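Local structure of arylesterase (Sulfolobus solfataricus, 5L2P) at the interface of chains A and B and the interface of chains A and C. The protein hydrolyses aromatic esters and organophosphates such as paraoxon, with broad substrate specificity that extends to p-nitrophenyl fatty acid esters and tributyrin. Numbering follows the deposited sequence. Chains: chain A/B/C, Arylesterase.

Contact 1: the interface of chains A and B. Residues chain A 262, 266; chain B 196, 199.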
ATOM      1  N   TYR A 262      12.709   4.881  -9.014  1.00 50.63           N
ATOM      2  CA  TYR A 262      11.806   5.591  -9.928  1.00 55.59           C
ATOM      3  C   TYR A 262      12.402   6.906 -10.421  1.00 54.27           C
ATOM      4  O   TYR A 262      12.284   7.225 -11.597  1.00 55.85           O
ATOM      5  CB  TYR A 262      10.395   5.806  -9.370  1.00 59.85           C
ATOM      6  CG  TYR A 262       9.557   6.601 -10.365  1.00 70.59           C
ATOM      7  CD1 TYR A 262       9.332   6.130 -11.666  1.00 75.49           C
ATOM      8  CD2 TYR A 262       9.016   7.835 -10.018  1.00 78.82           C
ATOM      9  CE1 TYR A 262       8.595   6.875 -12.582  1.00 84.07           C
ATOM     10  CE2 TYR A 262       8.268   8.585 -10.914  1.00 84.89           C
ATOM     11  CZ  TYR A 262       8.074   8.111 -12.209  1.00 88.21           C
ATOM     12  OH  TYR A 262       7.340   8.841 -13.118  1.00 91.56           O
ATOM     13  N   GLU A 266      12.815   7.979 -14.320  1.00 55.84           N
ATOM     14  CA  GLU A 266      12.300   9.229 -14.806  1.00 61.45           C
ATOM     15  C   GLU A 266      13.380  10.122 -15.404  1.00 60.50           C
ATOM     16  O   GLU A 266      13.086  10.893 -16.330  1.00 67.02           O
ATOM     17  CB  GLU A 266      11.628   9.927 -13.656  1.00 66.74           C
ATOM     18  CG  GLU A 266      10.712  11.053 -14.044  1.00 79.56           C
ATOM     19  CD  GLU A 266      10.099  11.695 -12.810  1.00 88.11           C
ATOM     20  OE1 GLU A 266      10.253  11.100 -11.682  1.00 79.51           O
ATOM     21  OE2 GLU A 266       9.445  12.768 -12.978  1.00 95.41           O
TER
ATOM     22  N   ASN B 196       5.105   9.815  -4.890  1.00 50.97           N
ATOM     23  CA  ASN B 196       5.651   9.408  -6.169  1.00 50.37           C
ATOM     24  C   ASN B 196       4.590   8.936  -7.162  1.00 51.54           C
ATOM     25  O   ASN B 196       4.782   9.077  -8.332  1.00 58.27           O
ATOM     26  CB  ASN B 196       6.672   8.315  -5.933  1.00 52.94           C
ATOM     27  CG  ASN B 196       7.962   8.852  -5.316  1.00 54.84           C
ATOM     28  OD1 ASN B 196       8.785   9.466  -6.021  1.00 54.59           O
ATOM     29  ND2 ASN B 196       8.150   8.629  -4.002  1.00 50.06           N
ATOM     30  N   ARG B 199       1.756  12.619  -7.703  1.00 44.81           N
ATOM     31  CA  ARG B 199       2.204  13.980  -7.740  1.00 47.07           C
ATOM     32  C   ARG B 199       1.944  14.640  -9.097  1.00 52.85           C
ATOM     33  O   ARG B 199       2.153  15.854  -9.224  1.00 52.13           O
ATOM     34  CB  ARG B 199       3.654  14.124  -7.362  1.00 48.60           C
ATOM     35  CG  ARG B 199       4.608  13.377  -8.259  1.00 52.69           C
ATOM     36  CD  ARG B 199       6.012  13.613  -7.767  1.00 56.18           C
ATOM     37  NE  ARG B 199       6.987  13.027  -8.675  1.00 60.45           N
ATOM     38  CZ  ARG B 199       7.373  13.589  -9.817  1.00 62.70           C
ATOM     39  NH1 ARG B 199       6.892  14.757 -10.174  1.00 65.43           N
ATOM     40  NH2 ARG B 199       8.269  13.006 -10.599  1.00 63.94           N
TER
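A:Glu266 and B:Arg199 form a salt bridge between two copies of the enzyme. The two side chains reach towards each other from opposite directions. The guanidinium NH2 of B:Arg199 gives a hydrogen bond to carboxylate oxygen OE2 of A:Glu266, 2.7 Å away. The bond is bent, with 131° at the hydrogen. It uses the syn lone pair of OE2, on the side of the other oxygen. OE1 of A:Glu266 lies 3.0 Å from NH2 of B:Arg199. One nitrogen therefore faces both carboxylate oxygens. The two flat groups are nearly coplanar, with 20° between their planes. Carboxylate carbon CD sits at the edge of the guanidinium, in its plane. B:Arg199 has CG between its backbone N and carbonyl carbon (chi1 60°), and from CG to NE the chain is extended. This carries NH2 across to chain A. With an alanine at A:Glu266, B:Arg199 would probably lose the anionic mate for its NH2, leaving the guanidinium freer to turn.

A:Tyr262 only comes near B:Asn196. Ring atom CD2 of A:Tyr262 is 4.3 Å from the amide oxygen OD1 of B:Asn196. Within chain A, CB of A:Glu266 lies over one face of the tyrosine ring, offset toward its rim.

The enzyme is a monomer, so this two-fold contact may belong to the crystal. A:Tyr262 and A:Glu266 stand one turn apart on helix 254-266, and A:Glu266 ends that helix. B:Asn196 is in helix 193-198, with B:Arg199 in the loop just after it. The centre of the patch is about 21 Å from the catalytic A:Ser156, away from the reaction centre of the alpha/beta hydrolase fold.

Contact 2: the interface of chains A and C. Residues chain A 1-3; chain C 262.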
ATOM      1  N   MET A   1       3.257 -10.589  11.824  1.00 75.35           N
ATOM      2  CA  MET A   1       3.231 -10.235  10.357  1.00 76.54           C
ATOM      3  C   MET A   1       3.645 -11.420   9.489  1.00 75.99           C
ATOM      4  O   MET A   1       4.234 -12.384   9.997  1.00 75.93           O
ATOM      5  CB  MET A   1       4.132  -9.024  10.065  1.00 76.13           C
ATOM      6  CG  MET A   1       3.525  -7.709  10.548  1.00 79.43           C
ATOM      7  SD  MET A   1       2.047  -7.161   9.676  1.00 81.26           S
ATOM      8  CE  MET A   1       2.884  -6.408   8.297  1.00 80.70           C
ATOM      9  N   PRO A   2       3.312 -11.370   8.176  1.00 76.60           N
ATOM     10  CA  PRO A   2       3.592 -12.495   7.292  1.00 73.80           C
ATOM     11  C   PRO A   2       5.036 -12.490   6.767  1.00 70.44           C
ATOM     12  O   PRO A   2       5.286 -12.136   5.626  1.00 68.76           O
ATOM     13  CB  PRO A   2       2.576 -12.308   6.173  1.00 76.81           C
ATOM     14  CG  PRO A   2       2.444 -10.854   6.060  1.00 78.48           C
ATOM     15  CD  PRO A   2       2.564 -10.316   7.464  1.00 79.13           C
ATOM     16  N   LEU A   3       5.969 -12.904   7.621  1.00 65.75           N
ATOM     17  CA  LEU A   3       7.352 -13.072   7.230  1.00 62.99           C
ATOM     18  C   LEU A   3       7.640 -14.527   6.884  1.00 62.27           C
ATOM     19  O   LEU A   3       6.857 -15.424   7.157  1.00 60.51           O
ATOM     20  CB  LEU A   3       8.288 -12.648   8.372  1.00 61.02           C
ATOM     21  CG  LEU A   3       8.199 -11.214   8.877  1.00 60.74           C
ATOM     22  CD1 LEU A   3       9.038 -11.068  10.143  1.00 59.91           C
ATOM     23  CD2 LEU A   3       8.653 -10.242   7.777  1.00 62.46           C
TER
ATOM     24  N   TYR C 262       3.113 -16.068  -0.116  1.00 47.64           N
ATOM     25  CA  TYR C 262       3.082 -16.084   1.348  1.00 54.04           C
ATOM     26  C   TYR C 262       2.489 -17.390   1.891  1.00 54.41           C
ATOM     27  O   TYR C 262       2.977 -17.939   2.868  1.00 55.28           O
ATOM     28  CB  TYR C 262       2.343 -14.872   1.956  1.00 56.55           C
ATOM     29  CG  TYR C 262       2.274 -14.984   3.468  1.00 67.73           C
ATOM     30  CD1 TYR C 262       3.449 -15.130   4.230  1.00 72.83           C
ATOM     31  CD2 TYR C 262       1.054 -15.013   4.145  1.00 74.62           C
ATOM     32  CE1 TYR C 262       3.417 -15.266   5.604  1.00 74.67           C
ATOM     33  CE2 TYR C 262       1.015 -15.148   5.532  1.00 77.25           C
ATOM     34  CZ  TYR C 262       2.199 -15.275   6.257  1.00 80.07           C
ATOM     35  OH  TYR C 262       2.177 -15.401   7.648  1.00 91.56           O
TER
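A:Pro2 rests on the aromatic ring of C:Tyr262, joining the N-terminal segment of one copy to a helix of another. The enzyme is an alpha/beta hydrolase of the GDXG lipolytic family. CB and CA of A:Pro2 carry the contact, while its CG and CD are turned away from the tyrosine ring. CB lies over one face of that ring, offset toward its rim, in a CH-pi contact. CB of A:Pro2 is 3.5 Å from ring atom CD1 of C:Tyr262. The separations towards the hydroxyl end are too short to be trusted, so the exact depth of the contact is doubtful. CA of A:Pro2 lies on the same face, level with the C-O bond of the phenol and shifted to its CE1 side.

The neighbours of A:Pro2 add little. The backbone O of A:Leu3 comes to the edge of the ring, in its plane, and is 3.8 Å from CE1 of C:Tyr262. The backbone O of A:Met1 is 4.3 Å from OH of C:Tyr262, and this methionine loses almost no surface to chain C. The side chains of A:Met1 and A:Leu3 point away from the ring.

C:Tyr262 belongs to helix 254-266. Its CG stands anti to the backbone N (chi1 177°), which directs the ring away from the helix and across to chain A. On the other side, residues 1 to 3 form a loop that leads into helix 5-17. The pyrrolidine ring restrains the backbone at A:Pro2 and presents CB as part of a rigid surface. The two-fold symmetry of the interface repeats the contact with the chains exchanged. The enzyme is a monomer, so the pairing may reflect the crystal. The centre of the patch is about 12 Å from the catalytic A:Asp251.

The centres of the C-alpha atoms of contact 1 and contact 2 lie about 28 Å apart. Both use Tyr262 of helix 254-266, in chain A for contact 1 and in chain C for contact 2. By the two-fold symmetry of each interface, Tyr262 of one copy can face two different neighbours. Contact 1 adds a charged pair at the end of that helix, whereas contact 2 draws in the N-terminal segment. The helix thus serves as a shared surface in the deposited tetramer. The enzyme is a monomer, so this tetramer may come from crystal packing.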